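Local coordinates for protein SusD homolog (Bacteroides thetaiotaomicron VPI-5482, PDB 3FDH) that probably binds glycans at the outer membrane as a SusD/RagB-family lipoprotein, delivering them for uptake by a partner transporter, at residues S46-Y51 with E63-E68; N249-F254 with A259-S264. All coordinates share one frame; numbering follows the deposited sequence.

Contact 1 (S46-Y51 with E63-E68); sequences SSYIEY and EVRENE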
loop_
_atom_site.group_PDB
_atom_site.type_symbol
_atom_site.label_atom_id
_atom_site.label_comp_id
_atom_site.label_asym_id
_atom_site.label_seq_id
_atom_site.Cartn_x
_atom_site.Cartn_y
_atom_site.Cartn_z
ATOM N N SER A 46 -6.516 5.401 -2.323
ATOM C CA SER A 46 -7.411 5.640 -1.188
ATOM C C SER A 46 -8.808 5.983 -1.646
ATOM O O SER A 46 -9.806 5.516 -1.095
ATOM C CB SER A 46 -6.897 6.768 -0.286
ATOM O OG SER A 46 -5.654 6.482 0.294
ATOM N N SER A 47 -8.859 6.780 -2.705
ATOM C CA SER A 47 -10.124 7.171 -3.300
ATOM C C SER A 47 -10.710 5.995 -4.104
ATOM O O SER A 47 -11.854 5.627 -3.971
ATOM C CB SER A 47 -9.946 8.355 -4.265
ATOM O OG SER A 47 -11.094 8.540 -5.054
ATOM N N TYR A 48 -9.891 5.368 -4.929
ATOM C CA TYR A 48 -10.430 4.333 -5.806
ATOM C C TYR A 48 -11.118 3.185 -5.053
ATOM O O TYR A 48 -12.172 2.708 -5.493
ATOM C CB TYR A 48 -9.396 3.821 -6.792
ATOM C CG TYR A 48 -8.772 4.845 -7.687
ATOM C CD1 TYR A 48 -9.447 5.999 -8.043
ATOM C CD2 TYR A 48 -7.553 4.589 -8.303
ATOM C CE1 TYR A 48 -8.892 6.887 -8.929
ATOM C CE2 TYR A 48 -6.991 5.481 -9.174
ATOM C CZ TYR A 48 -7.681 6.625 -9.512
ATOM O OH TYR A 48 -7.152 7.533 -10.432
ATOM N N ILE A 49 -10.546 2.748 -3.933
ATOM C CA ILE A 49 -11.108 1.640 -3.127
ATOM C C ILE A 49 -11.799 2.104 -1.856
ATOM O O ILE A 49 -12.051 1.364 -0.912
ATOM C CB ILE A 49 -10.150 0.437 -2.933
ATOM C CG1 ILE A 49 -8.759 0.850 -2.491
ATOM C CG2 ILE A 49 -10.048 -0.281 -4.297
ATOM C CD1 ILE A 49 -8.685 1.483 -1.170
ATOM N N GLU A 50 -12.066 3.403 -1.876
ATOM C CA GLU A 50 -12.979 4.034 -0.930
ATOM C C GLU A 50 -12.639 4.021 0.538
ATOM O O GLU A 50 -13.517 3.981 1.409
ATOM C CB GLU A 50 -14.412 3.548 -1.195
ATOM C CG GLU A 50 -14.904 3.866 -2.628
ATOM C CD GLU A 50 -16.339 3.491 -2.903
ATOM O OE1 GLU A 50 -17.075 3.083 -1.990
ATOM O OE2 GLU A 50 -16.732 3.580 -4.083
ATOM N N TYR A 51 -11.345 4.122 0.800
ATOM C CA TYR A 51 -10.850 4.342 2.189
ATOM C C TYR A 51 -11.083 5.808 2.601
ATOM O O TYR A 51 -11.227 6.179 3.796
ATOM C CB TYR A 51 -9.364 4.105 2.235
ATOM C CG TYR A 51 -8.927 2.674 2.405
ATOM C CD1 TYR A 51 -9.786 1.710 2.974
ATOM C CD2 TYR A 51 -7.618 2.288 2.082
ATOM C CE1 TYR A 51 -9.351 0.398 3.189
ATOM C CE2 TYR A 51 -7.181 0.998 2.287
ATOM C CZ TYR A 51 -8.015 0.061 2.868
ATOM O OH TYR A 51 -7.541 -1.226 3.050
ATOM N N GLU A 63 -12.166 11.386 -7.816
ATOM C CA GLU A 63 -13.320 10.828 -7.147
ATOM C C GLU A 63 -14.562 10.701 -8.043
ATOM O O GLU A 63 -15.293 9.709 -7.998
ATOM C CB GLU A 63 -13.643 11.697 -5.918
ATOM C CG GLU A 63 -14.755 11.110 -4.993
ATOM C CD GLU A 63 -14.355 9.805 -4.301
ATOM O OE1 GLU A 63 -13.187 9.685 -3.832
ATOM O OE2 GLU A 63 -15.246 8.930 -4.165
ATOM N N VAL A 64 -14.794 11.720 -8.858
ATOM C CA VAL A 64 -15.990 11.778 -9.700
ATOM C C VAL A 64 -15.682 11.226 -11.059
ATOM O O VAL A 64 -16.477 11.214 -11.959
ATOM C CB VAL A 64 -16.615 13.184 -9.765
ATOM C CG1 VAL A 64 -17.117 13.594 -8.363
ATOM C CG2 VAL A 64 -15.653 14.241 -10.444
ATOM N N ARG A 65 -14.454 10.784 -11.181
ATOM C CA ARG A 65 -13.936 10.168 -12.416
ATOM C C ARG A 65 -14.046 11.046 -13.617
ATOM O O ARG A 65 -14.480 10.588 -14.684
ATOM C CB ARG A 65 -14.655 8.859 -12.708
ATOM C CG ARG A 65 -14.634 7.862 -11.601
ATOM C CD ARG A 65 -13.257 7.363 -11.224
ATOM N NE ARG A 65 -13.481 6.222 -10.367
ATOM C CZ ARG A 65 -13.383 6.209 -9.047
ATOM N NH1 ARG A 65 -12.903 7.245 -8.368
ATOM N NH2 ARG A 65 -13.701 5.106 -8.413
ATOM N N GLU A 66 -13.678 12.312 -13.466
ATOM C CA GLU A 66 -13.678 13.230 -14.604
ATOM C C GLU A 66 -12.254 13.540 -15.073
ATOM O O GLU A 66 -11.560 14.377 -14.505
ATOM C CB GLU A 66 -14.516 14.481 -14.278
ATOM C CG GLU A 66 -15.958 14.066 -13.834
ATOM C CD GLU A 66 -16.882 15.199 -13.315
ATOM O OE1 GLU A 66 -16.469 16.380 -13.255
ATOM O OE2 GLU A 66 -18.052 14.868 -12.957
ATOM N N ASN A 67 -11.836 12.840 -16.127
ATOM C CA ASN A 67 -10.514 13.023 -16.760
ATOM C C ASN A 67 -9.308 12.566 -15.970
ATOM O O ASN A 67 -8.404 11.901 -16.481
ATOM C CB ASN A 67 -10.313 14.500 -17.017
ATOM C CG ASN A 67 -11.307 15.044 -18.026
ATOM O OD1 ASN A 67 -11.678 14.351 -18.958
ATOM N ND2 ASN A 67 -11.760 16.279 -17.823
ATOM N N GLU A 68 -9.301 12.970 -14.715
ATOM C CA GLU A 68 -8.155 12.755 -13.840
ATOM C C GLU A 68 -7.605 11.313 -13.801
ATOM O O GLU A 68 -6.396 11.100 -13.846
ATOM C CB GLU A 68 -8.487 13.214 -12.411
ATOM C CG GLU A 68 -7.328 13.244 -11.419
ATOM C CD GLU A 68 -6.344 14.361 -11.657
ATOM O OE1 GLU A 68 -6.602 15.253 -12.485
ATOM O OE2 GLU A 68 -5.296 14.368 -10.961
HETATM O O HOH W 1 -13.954 6.796 -5.521
HETATM O O HOH W 2 -14.674 3.421 -5.999
#
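Ser47 and Glu63 join two helix ends: the OG hydroxyl of Ser47 donates to OE1 of Glu63 at 2.7 Å, meeting the carboxylate from above its plane, 54° out of it. Both helices, 40-48 and 57-63, finish in Schellman motifs, with Glu50 and Arg65 as the residues of positive phi. Ser47 OG stands anti to the backbone N (chi1 167°), which turns the hydroxyl across to the carboxylate. Beside this bond the Arg65 guanidinium lies against Tyr48, NH1 coming to the ring edge 3.7 Å from CD1; the two planes are 79° apart, with CD1 over one guanidinium face near its rim, and the groups do not stack.

Two waters fill in the polar layer. One bridges Ser47 O and Glu63 OE2 and accepts from Arg65 NH1 at 3.1 Å. The second bridges Tyr48 O and Glu50 OE2, with a weak bond from Arg65 NH2. The Arg65 guanidinium is linked to Glu63 and Glu50 through these waters, and its positive charge probably eases the closeness of Glu50 OE2 and Glu63 OE2, 5.6 Å apart. Further out, Arg65 has its strongest polar partner in Ala62, Gly308 N binds Glu63 OE2, and Ser266 and Asn453 hold the Glu50 carboxylate. At the end of helix 40-48, Tyr51 N reaches back to Ser46 O at 2.8 Å.

Contact 2 (N249-F254 with A259-S264); sequences NPFYGF and AGFGAS
Aromatic contacts dominate here, with Phe261 touching both Phe251 and Phe254. Phe254 makes an edge-to-face pair with it: centroids lie 4.8 Å apart, planes 53° apart, and CE2 of Phe254 stands 3.7 Å above the plane of the Phe261 ring, over its centre. Phe251 touches the same ring obliquely, CE1 to Phe261 CE2 at 3.4 Å; these planes are only 23° apart but strongly offset, with little of one ring above the other. One helical turn apart, Phe251 and Phe254 both hold CG anti to the backbone N, which carries their rings out to Phe261. The three rings form an aromatic cluster between the start of helix 250-258 and strand 261-263, the strand that pairs antiparallel with 52-54. With an alanine at Phe261, the edge of Phe254 would probably lose the face it meets and a gap would open beside Phe251.

Aliphatic contact is added by Gly260, whose CA lies 3.8 Å from Phe254 CE2; a CB there would collide with that ring. Polar bonding stays within the helix segment: Asn249 is the N-cap, its OD1 accepting from Tyr252 N at 2.9 Å and more weakly from Phe251 N.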
loop_
_atom_site.group_PDB
_atom_site.type_symbol
_atom_site.label_atom_id
_atom_site.label_comp_id
_atom_site.label_asym_id
_atom_site.label_seq_id
_atom_site.Cartn_x
_atom_site.Cartn_y
_atom_site.Cartn_z
ATOM N N ASN A 249 4.956 12.394 7.699
ATOM C CA ASN A 249 4.301 11.237 7.076
ATOM C C ASN A 249 3.623 11.736 5.799
ATOM O O ASN A 249 3.008 12.806 5.803
ATOM C CB ASN A 249 3.308 10.614 8.084
ATOM C CG ASN A 249 2.337 9.648 7.450
ATOM O OD1 ASN A 249 1.527 10.031 6.626
ATOM N ND2 ASN A 249 2.379 8.380 7.892
ATOM N N PRO A 250 3.697 10.954 4.710
ATOM C CA PRO A 250 3.230 11.414 3.403
ATOM C C PRO A 250 1.727 11.518 3.182
ATOM O O PRO A 250 1.279 12.338 2.372
ATOM C CB PRO A 250 3.870 10.416 2.449
ATOM C CG PRO A 250 3.994 9.159 3.256
ATOM C CD PRO A 250 4.408 9.668 4.613
ATOM N N PHE A 251 0.992 10.666 3.880
ATOM C CA PHE A 251 -0.465 10.658 3.895
ATOM C C PHE A 251 -0.902 11.942 4.648
ATOM O O PHE A 251 -1.715 12.747 4.173
ATOM C CB PHE A 251 -0.982 9.379 4.573
ATOM C CG PHE A 251 -2.483 9.256 4.571
ATOM C CD1 PHE A 251 -3.146 8.778 3.465
ATOM C CD2 PHE A 251 -3.228 9.631 5.665
ATOM C CE1 PHE A 251 -4.524 8.678 3.437
ATOM C CE2 PHE A 251 -4.591 9.552 5.637
ATOM C CZ PHE A 251 -5.254 9.058 4.533
ATOM N N TYR A 252 -0.334 12.114 5.832
ATOM C CA TYR A 252 -0.531 13.337 6.596
ATOM C C TYR A 252 -0.166 14.552 5.732
ATOM O O TYR A 252 -0.861 15.589 5.717
ATOM C CB TYR A 252 0.323 13.311 7.883
ATOM C CG TYR A 252 0.450 14.662 8.545
ATOM C CD1 TYR A 252 1.406 15.582 8.126
ATOM C CD2 TYR A 252 -0.369 15.009 9.603
ATOM C CE1 TYR A 252 1.505 16.818 8.732
ATOM C CE2 TYR A 252 -0.274 16.227 10.208
ATOM C CZ TYR A 252 0.655 17.132 9.770
ATOM O OH TYR A 252 0.760 18.338 10.401
ATOM N N GLY A 253 0.908 14.376 4.970
ATOM C CA GLY A 253 1.461 15.433 4.136
ATOM C C GLY A 253 0.507 15.911 3.085
ATOM O O GLY A 253 0.343 17.121 2.857
ATOM N N PHE A 254 -0.122 14.956 2.427
ATOM C CA PHE A 254 -1.122 15.270 1.410
ATOM C C PHE A 254 -2.255 16.089 1.987
ATOM O O PHE A 254 -2.642 17.109 1.429
ATOM C CB PHE A 254 -1.718 14.027 0.749
ATOM C CG PHE A 254 -2.924 14.350 -0.102
ATOM C CD1 PHE A 254 -2.771 14.891 -1.363
ATOM C CD2 PHE A 254 -4.216 14.176 0.399
ATOM C CE1 PHE A 254 -3.880 15.224 -2.119
ATOM C CE2 PHE A 254 -5.320 14.522 -0.355
ATOM C CZ PHE A 254 -5.153 15.035 -1.604
ATOM N N ALA A 259 -5.704 19.329 1.939
ATOM C CA ALA A 259 -6.958 19.165 2.670
ATOM C C ALA A 259 -7.970 18.476 1.754
ATOM O O ALA A 259 -9.146 18.795 1.743
ATOM C CB ALA A 259 -7.490 20.530 3.148
ATOM N N GLY A 260 -7.505 17.470 1.030
ATOM C CA GLY A 260 -8.289 16.883 -0.053
ATOM C C GLY A 260 -9.066 15.617 0.121
ATOM O O GLY A 260 -9.627 15.096 -0.837
ATOM N N PHE A 261 -9.094 15.140 1.345
ATOM C CA PHE A 261 -9.848 13.937 1.736
ATOM C C PHE A 261 -10.996 14.252 2.689
ATOM O O PHE A 261 -10.928 15.137 3.523
ATOM C CB PHE A 261 -8.990 12.941 2.513
ATOM C CG PHE A 261 -7.940 12.215 1.709
ATOM C CD1 PHE A 261 -8.217 11.656 0.489
ATOM C CD2 PHE A 261 -6.694 12.016 2.261
ATOM C CE1 PHE A 261 -7.244 10.954 -0.181
ATOM C CE2 PHE A 261 -5.732 11.303 1.607
ATOM C CZ PHE A 261 -6.004 10.771 0.395
ATOM N N GLY A 262 -12.045 13.472 2.510
ATOM C CA GLY A 262 -13.244 13.455 3.327
ATOM C C GLY A 262 -13.538 12.019 3.766
ATOM O O GLY A 262 -13.162 11.053 3.122
ATOM N N ALA A 263 -14.148 11.896 4.931
ATOM C CA ALA A 263 -14.473 10.588 5.507
ATOM C C ALA A 263 -15.360 9.797 4.533
ATOM O O ALA A 263 -16.355 10.307 4.026
ATOM C CB ALA A 263 -15.201 10.788 6.834
ATOM N N SER A 264 -14.992 8.537 4.314
ATOM C CA SER A 264 -15.717 7.635 3.425
ATOM C C SER A 264 -16.983 7.054 4.009
ATOM O O SER A 264 -16.947 6.362 5.037
ATOM C CB SER A 264 -14.808 6.470 3.013
ATOM O OG SER A 264 -15.515 5.529 2.220
#

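How the contacts relate
Contact 1 closes before contact 2 opens along the chain, and their centres lie 14 Å apart within the same SusD-like fold. Two short antiparallel strands join them: strand 52-54, between the segments of contact 1, pairs with strand 261-263 of contact 2. Helices 40-48 and 57-63, which flank strand 52-54, also cover the aromatic cluster through Thr43 and Leu59. The contacts touch directly: Glu50 O probably hydrogen-bonds Ser264 OG at 2.7 Å, tying the end of helix 40-48 to the N-cap of helix 265-274, and Ser46 packs on Phe251 and Phe261. Chain portions some 200 residues apart are thereby brought into one buried unit of this largely helical protein.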